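Local coordinates for protein integrase (Enterobacteria phage lambda, PDB 1Z19) that integrates phage DNA into the host genome and excises it again, by site-specific recombination through a covalent phosphotyrosine link to DNA, at residues 102-107 with 231-236; 106-111 with 274-279; 65-70 with 96-101. The protein carries 1 engineered substitution. All coordinates share one frame; numbering follows the deposited sequence.

Interaction 1. Residues 102-107 with 231-236; sequences VRRSRL and PPTFHE. With nucleotides of chain C; nucleotides of chain A.
Arg104 sends CG to the far side of CA from its backbone N (chi1 -175°) and turns at chi3, which lays its guanidinium beside Thr233. Glu236 bends at chi2 (-64°), and its carboxylate then meets both Arg104 and Arg106. OG1 of Thr233 lies over one face of the Arg104 guanidinium, near the rim. C4' of DT12 of chain A lies over the opposite face. Thr233 OG1 is 3.5 Å from Arg104 NH1, but the angle is poor for a hydrogen bond. OE2 of Glu236 sits at the guanidinium edge, 4.1 Å from Arg104 NH1, beyond a salt bridge. The salt bridge belongs to Arg106, whose NH1 donates to Glu236 OE1 at 3.2 Å. That bond is nearly straight (178°) and uses the syn side of the carboxylate. Arg106 NE is held separately by the carbonyl of Asp271. A water also donates to Glu236 OE1 and accepts from Leu107 N. Leu107 CD1 packs on Pro232 CG at 3.9 Å.

The DNA is held from both segments. Arg104 N donates to OP1 of DT12 of chain A at 3.0 Å, and Arg103 N shares that oxygen. Thr233 OG1 and His235 N (2.8 Å) both donate to OP1 of DC25 of chain C. His235, a predicted active-site residue, has NE2 hydrogen-bonded to OH of the phosphotyrosine at 269. The buried Glu236 probably offsets part of the arginine charge beside two phosphates, one on DNA chain A and one on DNA chain C.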
# COMPACT_ATOMS: atom_id res chain seq x y z
N VAL E 102 2.27 20.41 -15.93
CA VAL E 102 3.70 20.73 -15.99
C VAL E 102 4.05 21.51 -17.25
O VAL E 102 3.78 21.06 -18.37
CB VAL E 102 4.55 19.46 -15.97
CG1 VAL E 102 5.99 19.82 -15.81
CG2 VAL E 102 4.10 18.56 -14.86
N ARG E 103 4.65 22.67 -17.07
CA ARG E 103 5.03 23.52 -18.19
C ARG E 103 6.38 23.15 -18.83
O ARG E 103 6.59 23.38 -20.01
CB ARG E 103 5.10 24.99 -17.75
CG ARG E 103 3.79 25.59 -17.24
CD ARG E 103 3.74 27.10 -17.50
NE ARG E 103 4.54 27.89 -16.56
CZ ARG E 103 4.06 28.48 -15.46
NH1 ARG E 103 2.77 28.38 -15.14
NH2 ARG E 103 4.88 29.20 -14.69
N ARG E 104 7.28 22.59 -18.03
CA ARG E 104 8.60 22.22 -18.50
C ARG E 104 8.56 21.20 -19.63
O ARG E 104 7.94 20.15 -19.52
CB ARG E 104 9.43 21.66 -17.35
CG ARG E 104 10.86 21.36 -17.73
CD ARG E 104 11.61 20.74 -16.58
NE ARG E 104 11.59 21.60 -15.41
CZ ARG E 104 11.92 21.20 -14.19
NH1 ARG E 104 12.30 19.94 -13.99
NH2 ARG E 104 11.88 22.05 -13.17
N SER E 105 9.25 21.52 -20.72
CA SER E 105 9.30 20.64 -21.87
C SER E 105 10.33 19.52 -21.69
O SER E 105 11.38 19.72 -21.06
CB SER E 105 9.64 21.48 -23.11
OG SER E 105 9.68 20.69 -24.29
N ARG E 106 10.03 18.34 -22.23
CA ARG E 106 10.95 17.21 -22.14
C ARG E 106 12.11 17.48 -23.10
O ARG E 106 12.08 18.44 -23.87
CB ARG E 106 10.25 15.91 -22.53
CG ARG E 106 9.23 15.37 -21.52
CD ARG E 106 9.91 14.88 -20.25
NE ARG E 106 9.10 13.95 -19.46
CZ ARG E 106 9.27 13.76 -18.15
NH1 ARG E 106 10.20 14.44 -17.50
NH2 ARG E 106 8.54 12.87 -17.50
N LEU E 107 13.14 16.63 -23.05
CA LEU E 107 14.29 16.81 -23.91
C LEU E 107 14.53 15.60 -24.81
O LEU E 107 14.62 14.48 -24.31
CB LEU E 107 15.54 17.04 -23.06
CG LEU E 107 16.80 17.40 -23.85
CD1 LEU E 107 16.64 18.77 -24.52
CD2 LEU E 107 17.98 17.41 -22.90
N PRO E 231 11.43 25.83 -21.22
CA PRO E 231 12.57 25.06 -21.71
C PRO E 231 12.93 23.84 -20.86
O PRO E 231 12.56 23.74 -19.70
CB PRO E 231 13.71 26.07 -21.69
CG PRO E 231 13.03 27.35 -21.88
CD PRO E 231 11.83 27.23 -20.99
N PRO E 232 13.64 22.88 -21.46
CA PRO E 232 14.04 21.69 -20.70
C PRO E 232 15.10 22.18 -19.72
O PRO E 232 15.77 23.19 -19.96
CB PRO E 232 14.64 20.78 -21.76
CG PRO E 232 14.01 21.26 -23.04
CD PRO E 232 14.01 22.75 -22.87
N THR E 233 15.27 21.47 -18.61
CA THR E 233 16.26 21.89 -17.64
C THR E 233 17.19 20.72 -17.42
O THR E 233 17.03 19.67 -18.03
CB THR E 233 15.61 22.30 -16.31
OG1 THR E 233 15.08 21.14 -15.66
CG2 THR E 233 14.47 23.28 -16.56
N PHE E 234 18.16 20.88 -16.55
CA PHE E 234 19.11 19.81 -16.33
C PHE E 234 18.42 18.55 -15.86
O PHE E 234 18.74 17.46 -16.31
CB PHE E 234 20.16 20.24 -15.31
CG PHE E 234 21.27 19.26 -15.16
CD1 PHE E 234 21.13 18.17 -14.30
CD2 PHE E 234 22.45 19.41 -15.88
CE1 PHE E 234 22.16 17.24 -14.16
CE2 PHE E 234 23.48 18.48 -15.74
CZ PHE E 234 23.34 17.39 -14.88
N HIS E 235 17.45 18.71 -14.98
CA HIS E 235 16.73 17.56 -14.47
C HIS E 235 16.18 16.68 -15.57
O HIS E 235 16.07 15.47 -15.41
CB HIS E 235 15.58 18.01 -13.59
CG HIS E 235 15.05 16.93 -12.70
ND1 HIS E 235 15.69 16.53 -11.55
CD2 HIS E 235 13.93 16.17 -12.80
CE1 HIS E 235 14.99 15.57 -10.98
NE2 HIS E 235 13.92 15.33 -11.71
N GLU E 236 15.83 17.28 -16.70
CA GLU E 236 15.25 16.53 -17.80
C GLU E 236 16.18 15.47 -18.37
O GLU E 236 15.77 14.64 -19.18
CB GLU E 236 14.78 17.46 -18.91
CG GLU E 236 13.55 18.27 -18.52
CD GLU E 236 12.32 17.40 -18.27
OE1 GLU E 236 12.07 16.50 -19.10
OE2 GLU E 236 11.60 17.60 -17.25
P DC C 25 17.05 21.63 -12.35
OP1 DC C 25 16.91 21.21 -13.76
OP2 DC C 25 18.39 21.75 -11.74
O5' DC C 25 16.27 23.01 -12.21
C5' DC C 25 14.93 23.12 -12.67
C4' DC C 25 14.63 24.53 -13.12
O4' DC C 25 14.28 25.36 -11.98
C3' DC C 25 15.82 25.23 -13.75
O3' DC C 25 15.33 26.20 -14.67
C2' DC C 25 16.50 25.89 -12.56
C1' DC C 25 15.31 26.30 -11.71
N1 DC C 25 15.50 26.36 -10.25
C2 DC C 25 15.03 27.49 -9.54
O2 DC C 25 14.49 28.43 -10.15
N3 DC C 25 15.18 27.52 -8.19
C4 DC C 25 15.76 26.50 -7.56
N4 DC C 25 15.86 26.57 -6.22
C5 DC C 25 16.26 25.36 -8.26
C6 DC C 25 16.11 25.33 -9.59
P DT A 12 6.38 23.35 -13.89
OP1 DT A 12 6.41 23.54 -15.35
OP2 DT A 12 5.09 23.14 -13.20
O5' DT A 12 7.35 22.12 -13.57
C5' DT A 12 7.80 21.89 -12.25
C4' DT A 12 8.65 20.65 -12.19
O4' DT A 12 9.15 20.54 -10.83
C3' DT A 12 7.90 19.34 -12.44
O3' DT A 12 8.78 18.36 -13.02
C2' DT A 12 7.40 18.96 -11.05
C1' DT A 12 8.50 19.47 -10.14
N1 DT A 12 8.02 20.00 -8.83
C2 DT A 12 8.61 19.54 -7.66
O2 DT A 12 9.52 18.73 -7.64
N3 DT A 12 8.08 20.05 -6.51
C4 DT A 12 7.05 20.97 -6.40
O4 DT A 12 6.68 21.35 -5.28
C5 DT A 12 6.49 21.42 -7.67
C7 DT A 12 5.37 22.42 -7.64
C6 DT A 12 6.99 20.92 -8.80
P DG C 24 18.13 18.13 -6.59
OP1 DG C 24 18.79 16.99 -7.26
OP2 DG C 24 18.95 19.10 -5.82
O5' DG C 24 17.29 18.95 -7.67
C5' DG C 24 16.43 18.26 -8.57
C4' DG C 24 15.72 19.21 -9.51
O4' DG C 24 14.79 20.03 -8.75
C3' DG C 24 16.68 20.21 -10.17
O3' DG C 24 16.18 20.63 -11.44
C2' DG C 24 16.66 21.38 -9.21
C1' DG C 24 15.21 21.38 -8.81
N9 DG C 24 14.85 22.08 -7.58
C8 DG C 24 15.32 21.85 -6.32
N7 DG C 24 14.90 22.73 -5.46
C5 DG C 24 14.08 23.57 -6.20
C6 DG C 24 13.35 24.73 -5.81
O6 DG C 24 13.27 25.26 -4.69
N1 DG C 24 12.66 25.27 -6.88
C2 DG C 24 12.66 24.77 -8.15
N2 DG C 24 11.92 25.43 -9.05
N3 DG C 24 13.33 23.70 -8.52
C4 DG C 24 14.02 23.16 -7.50
O HOH W 1 13.50 14.57 -20.89

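Interaction 2. Residues 106-111 with 274-279; sequences RLTADE and GREWDK
The capping box of Thr108 and Glu111, at the start of helix 109-118, is where Arg275 docks, in a contact made within the catalytic domain. The contact thus joins the start of this helix to the segment that follows the tyrosine nucleophile. Within the box, Thr108 N donates to Glu111 OE1 at 3.0 Å. The return bond, from Glu111 N to Thr108 OG1, is less sure because OG1 is modelled too close to a neighbour.

Arg275 curls at chi2 and chi3, and this compact shape brings its guanidinium to Glu111. The two side chains approach from opposite directions, with carboxylate and guanidinium planes 45° apart. NH1 of Arg275 donates to Glu111 OE1 at 2.7 Å, on the syn side of the carboxylate. NH2 faces Glu111 OE2 in the same salt bridge, but the modelled distance is too short to be trusted. The Arg106 carbonyl adds a third acceptor at the guanidinium edge. Its O is 2.9 Å from Arg275 NH1, and the donor stands above the carbonyl plane. CG2 of Thr108 lies over one face of the guanidinium, toward the rim. Further along, Glu276 CD packs against the same methyl, CG2 of Thr108, at 3.5 Å.

The tail then leaves for the second subunit. Asp278 and Lys279 pair with a strand of that chain in parallel, and Trp277 meets Tyr157 of that subunit edge-to-face. Back at the box, Glu111 OE1 is gripped by two donors: Thr108 N and Arg275 NH1 reach it from the same face of its carboxylate plane.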
# COMPACT_ATOMS: atom_id res chain seq x y z
N ARG E 106 10.03 18.34 -22.23
CA ARG E 106 10.95 17.21 -22.14
C ARG E 106 12.11 17.48 -23.10
O ARG E 106 12.08 18.44 -23.87
CB ARG E 106 10.25 15.91 -22.53
CG ARG E 106 9.23 15.37 -21.52
CD ARG E 106 9.91 14.88 -20.25
NE ARG E 106 9.10 13.95 -19.46
CZ ARG E 106 9.27 13.76 -18.15
NH1 ARG E 106 10.20 14.44 -17.50
NH2 ARG E 106 8.54 12.87 -17.50
N LEU E 107 13.14 16.63 -23.05
CA LEU E 107 14.29 16.81 -23.91
C LEU E 107 14.53 15.60 -24.81
O LEU E 107 14.62 14.48 -24.31
CB LEU E 107 15.54 17.04 -23.06
CG LEU E 107 16.80 17.40 -23.85
CD1 LEU E 107 16.64 18.77 -24.52
CD2 LEU E 107 17.98 17.41 -22.90
N THR E 108 14.62 15.82 -26.11
CA THR E 108 14.87 14.71 -27.03
C THR E 108 16.36 14.48 -27.20
O THR E 108 17.16 15.38 -26.97
CB THR E 108 14.28 14.98 -28.42
OG1 THR E 108 15.08 15.95 -29.10
CG2 THR E 108 12.86 15.46 -28.31
N ALA E 109 16.74 13.28 -27.62
CA ALA E 109 18.15 12.95 -27.80
C ALA E 109 18.88 13.95 -28.70
O ALA E 109 20.01 14.36 -28.40
CB ALA E 109 18.28 11.54 -28.36
N ASP E 110 18.23 14.35 -29.79
CA ASP E 110 18.86 15.30 -30.70
C ASP E 110 19.15 16.60 -29.99
O ASP E 110 20.26 17.13 -30.08
CB ASP E 110 17.98 15.58 -31.92
CG ASP E 110 18.10 14.50 -33.00
OD1 ASP E 110 19.15 13.81 -33.05
OD2 ASP E 110 17.15 14.35 -33.81
N GLU E 111 18.15 17.11 -29.30
CA GLU E 111 18.33 18.36 -28.58
C GLU E 111 19.52 18.20 -27.65
O GLU E 111 20.37 19.09 -27.53
CB GLU E 111 17.05 18.68 -27.82
CG GLU E 111 15.85 18.72 -28.75
CD GLU E 111 14.56 19.09 -28.05
OE1 GLU E 111 14.38 18.70 -26.88
OE2 GLU E 111 13.71 19.76 -28.68
N GLY E 274 4.39 14.31 -25.32
CA GLY E 274 4.21 14.74 -26.69
C GLY E 274 5.39 15.23 -27.50
O GLY E 274 5.23 15.65 -28.65
N ARG E 275 6.59 15.18 -26.95
CA ARG E 275 7.76 15.65 -27.68
C ARG E 275 7.98 14.91 -29.00
O ARG E 275 8.26 15.54 -30.01
CB ARG E 275 9.02 15.56 -26.82
CG ARG E 275 9.19 16.70 -25.83
CD ARG E 275 8.91 18.06 -26.45
NE ARG E 275 9.62 18.28 -27.71
CZ ARG E 275 10.90 18.64 -27.81
NH1 ARG E 275 11.64 18.83 -26.72
NH2 ARG E 275 11.44 18.81 -29.01
N GLU E 276 7.83 13.59 -29.01
CA GLU E 276 8.06 12.83 -30.22
C GLU E 276 7.09 11.69 -30.48
O GLU E 276 6.25 11.36 -29.64
CB GLU E 276 9.46 12.24 -30.22
CG GLU E 276 10.53 13.22 -30.56
CD GLU E 276 11.91 12.67 -30.25
OE1 GLU E 276 12.91 13.35 -30.59
OE2 GLU E 276 12.00 11.57 -29.66
N TRP E 277 7.23 11.10 -31.67
CA TRP E 277 6.42 9.97 -32.09
C TRP E 277 7.09 8.70 -31.60
O TRP E 277 8.25 8.44 -31.91
CB TRP E 277 6.30 9.93 -33.61
CG TRP E 277 5.66 11.15 -34.19
CD1 TRP E 277 6.29 12.30 -34.60
CD2 TRP E 277 4.26 11.37 -34.41
NE1 TRP E 277 5.37 13.21 -35.06
CE2 TRP E 277 4.12 12.66 -34.95
CE3 TRP E 277 3.12 10.59 -34.20
CZ2 TRP E 277 2.87 13.20 -35.29
CZ3 TRP E 277 1.88 11.12 -34.53
CH2 TRP E 277 1.77 12.41 -35.07
N ASP E 278 6.36 7.90 -30.84
CA ASP E 278 6.91 6.67 -30.31
C ASP E 278 6.85 5.54 -31.33
O ASP E 278 5.79 4.97 -31.56
CB ASP E 278 6.13 6.30 -29.05
CG ASP E 278 6.78 5.19 -28.27
OD1 ASP E 278 8.03 5.23 -28.13
OD2 ASP E 278 6.06 4.28 -27.80
N LYS E 279 7.99 5.23 -31.95
CA LYS E 279 8.04 4.17 -32.95
C LYS E 279 7.96 2.82 -32.26
O LYS E 279 8.92 2.36 -31.66
CB LYS E 279 9.34 4.26 -33.77
CG LYS E 279 9.52 5.61 -34.50
CD LYS E 279 10.38 5.48 -35.76
CE LYS E 279 9.65 4.70 -36.85
NZ LYS E 279 10.54 4.34 -37.99

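Interaction 3. Residues 65-70 with 96-101; sequences ASAKLI and RAAKSK. Engineered in segment 96-101: Lys101 (natural residue Glu). With nucleotides of chain A.
Lys68 lies along segment 96-101 and meets it with most of its length. Its CB stands 4.3 Å from the carbonyl O of Ala98. With CG placed away from the backbone N (chi1 -163°), the chain runs alongside the loop. Lys68 CG lies 4.2 Å from Ala97 CB. CD comes nearest to the loop, 3.7 Å from Ala98 O. At chi3 (62°) the chain bends, and CE carries NZ on toward Ser100. NZ ends 4.1 Å from Ser100 OG, which is too long for a hydrogen bond. Lys68 also packs on a phosphate of the bound DNA.

The same helix adds a small apolar touch. Ala67 CB meets Ala98 CB at 4.1 Å, and Ala98 also packs on Ile59 of helix 48-60. No hydrogen bond crosses between the two segments. The helix, 64-83, belongs to the core-binding domain, a SAM-like helical unit. Residues 96-101 are part of the extended linker that leads from it to the catalytic domain. The linker here runs past the first turns of the helix, and bound DNA lies against the helix as well. Ser100 also packs on Ala64 at the start of that helix.

Ser66 grips the DNA with two groups on one oxygen. Its backbone N donates to OP2 of DT11 of chain A at 2.9 Å. Its OG donates to that same OP2 of DT11 at 2.8 Å. One turn on, Leu69 CD1 packs on the base of DT11, near its O4 and methyl C7. At the other end of the linker segment, Arg96 forms salt bridges with Asp76 and Glu80 of the second subunit.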
# COMPACT_ATOMS: atom_id res chain seq x y z
N ALA E 65 1.25 26.59 -9.30
CA ALA E 65 2.08 25.74 -8.46
C ALA E 65 2.11 26.36 -7.05
O ALA E 65 1.79 25.71 -6.05
CB ALA E 65 3.48 25.66 -9.04
N SER E 66 2.48 27.64 -6.99
CA SER E 66 2.54 28.32 -5.72
C SER E 66 1.20 28.23 -4.99
O SER E 66 1.14 27.99 -3.79
CB SER E 66 2.92 29.78 -5.93
OG SER E 66 4.23 29.90 -6.45
N ALA E 67 0.11 28.40 -5.73
CA ALA E 67 -1.21 28.33 -5.10
C ALA E 67 -1.40 27.00 -4.40
O ALA E 67 -1.74 26.97 -3.22
CB ALA E 67 -2.31 28.52 -6.15
N LYS E 68 -1.17 25.92 -5.13
CA LYS E 68 -1.36 24.57 -4.62
C LYS E 68 -0.53 24.25 -3.38
O LYS E 68 -0.99 23.57 -2.48
CB LYS E 68 -1.07 23.57 -5.74
CG LYS E 68 -1.62 22.16 -5.50
CD LYS E 68 -1.44 21.27 -6.74
CE LYS E 68 0.03 21.10 -7.11
NZ LYS E 68 0.24 20.36 -8.39
N LEU E 69 0.70 24.74 -3.33
CA LEU E 69 1.53 24.48 -2.17
C LEU E 69 1.05 25.34 -1.01
O LEU E 69 0.86 24.85 0.11
CB LEU E 69 2.99 24.79 -2.48
CG LEU E 69 3.66 23.86 -3.48
CD1 LEU E 69 5.08 24.34 -3.73
CD2 LEU E 69 3.67 22.45 -2.94
N ILE E 70 0.85 26.63 -1.27
CA ILE E 70 0.38 27.53 -0.25
C ILE E 70 -0.90 26.96 0.36
O ILE E 70 -1.02 26.86 1.59
CB ILE E 70 0.09 28.92 -0.83
CG1 ILE E 70 1.40 29.63 -1.15
CG2 ILE E 70 -0.73 29.74 0.15
CD1 ILE E 70 1.24 30.87 -2.03
N ARG E 96 -10.67 23.90 -3.30
CA ARG E 96 -10.24 22.96 -4.33
C ARG E 96 -8.81 23.34 -4.71
O ARG E 96 -8.54 24.50 -5.04
CB ARG E 96 -11.14 23.07 -5.56
CG ARG E 96 -11.20 24.48 -6.11
CD ARG E 96 -11.59 24.49 -7.57
NE ARG E 96 -12.88 23.85 -7.80
CZ ARG E 96 -13.48 23.77 -8.98
NH1 ARG E 96 -12.90 24.29 -10.06
NH2 ARG E 96 -14.66 23.18 -9.09
N ALA E 97 -7.90 22.37 -4.68
CA ALA E 97 -6.51 22.63 -5.03
C ALA E 97 -6.43 23.02 -6.52
O ALA E 97 -6.93 22.29 -7.38
CB ALA E 97 -5.66 21.40 -4.76
N ALA E 98 -5.83 24.17 -6.80
CA ALA E 98 -5.67 24.66 -8.16
C ALA E 98 -5.08 23.58 -9.06
O ALA E 98 -4.08 22.95 -8.69
CB ALA E 98 -4.77 25.90 -8.16
N LYS E 99 -5.68 23.36 -10.22
CA LYS E 99 -5.19 22.34 -11.15
C LYS E 99 -4.22 22.96 -12.15
O LYS E 99 -4.54 23.95 -12.80
CB LYS E 99 -6.37 21.69 -11.89
N SER E 100 -3.03 22.37 -12.27
CA SER E 100 -2.00 22.88 -13.17
C SER E 100 -1.16 21.77 -13.80
O SER E 100 -0.73 20.84 -13.11
CB SER E 100 -1.07 23.84 -12.42
OG SER E 100 -0.39 23.17 -11.36
N LYS E 101 -0.92 21.89 -15.11
CA LYS E 101 -0.12 20.91 -15.84
C LYS E 101 1.35 21.37 -15.91
O LYS E 101 1.63 22.57 -15.93
CB LYS E 101 -0.69 20.72 -17.25
P DT A 11 4.99 28.99 -10.29
OP1 DT A 11 4.17 29.36 -11.46
OP2 DT A 11 4.31 28.70 -9.00
O5' DT A 11 5.89 27.73 -10.67
C5' DT A 11 6.96 27.89 -11.59
C4' DT A 11 7.56 26.56 -12.00
O4' DT A 11 8.41 26.03 -10.96
C3' DT A 11 6.55 25.45 -12.30
O3' DT A 11 7.18 24.59 -13.24
C2' DT A 11 6.39 24.78 -10.95
C1' DT A 11 7.82 24.86 -10.40
N1 DT A 11 7.99 24.92 -8.95
C2 DT A 11 8.80 23.97 -8.37
O2 DT A 11 9.37 23.10 -8.99
N3 DT A 11 8.92 24.09 -7.01
C4 DT A 11 8.32 25.03 -6.19
O4 DT A 11 8.52 25.02 -4.97
C5 DT A 11 7.48 25.98 -6.86
C7 DT A 11 6.78 27.02 -6.05
C6 DT A 11 7.35 25.88 -8.19
P DC A 10 6.43 34.37 -6.07
OP1 DC A 10 5.89 35.60 -6.67
OP2 DC A 10 5.97 33.91 -4.74
O5' DC A 10 6.26 33.18 -7.09
C5' DC A 10 7.23 32.17 -7.08
C4' DC A 10 7.42 31.57 -8.44
O4' DC A 10 8.73 30.96 -8.37
C3' DC A 10 6.43 30.43 -8.69
O3' DC A 10 6.07 30.16 -10.02
C2' DC A 10 7.15 29.24 -8.11
C1' DC A 10 8.62 29.55 -8.30
N1 DC A 10 9.37 29.09 -7.12
C2 DC A 10 10.36 28.15 -7.31
O2 DC A 10 10.66 27.84 -8.46
N3 DC A 10 10.97 27.61 -6.23
C4 DC A 10 10.62 28.00 -5.00
N4 DC A 10 11.24 27.42 -3.98
C5 DC A 10 9.64 29.00 -4.79
C6 DC A 10 9.05 29.53 -5.86

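The three contacts follow the chain from the core-binding domain into the catalytic domain. Interaction 3 adjoins interaction 1 in sequence, with centres about 19 Å apart and no other touch. Both bind DNA chain A, interaction 3 at DT11 and interaction 1 at DT12, so successive phosphates are held, one by helix 64-83 and the next by the loop that follows it. Interactions 1 and 2 share Arg106 and Leu107; their centres are about 12 Å apart, and Ser105 OG packs on Arg275 CD at 3.5 Å. Interaction 1 holds His235, about 4 Å from the side chains of Arg139 and Arg238, both predicted active-site residues. Interaction 2 involves the segment that follows the phosphotyrosine, about 28 Å from interaction 3 between centres.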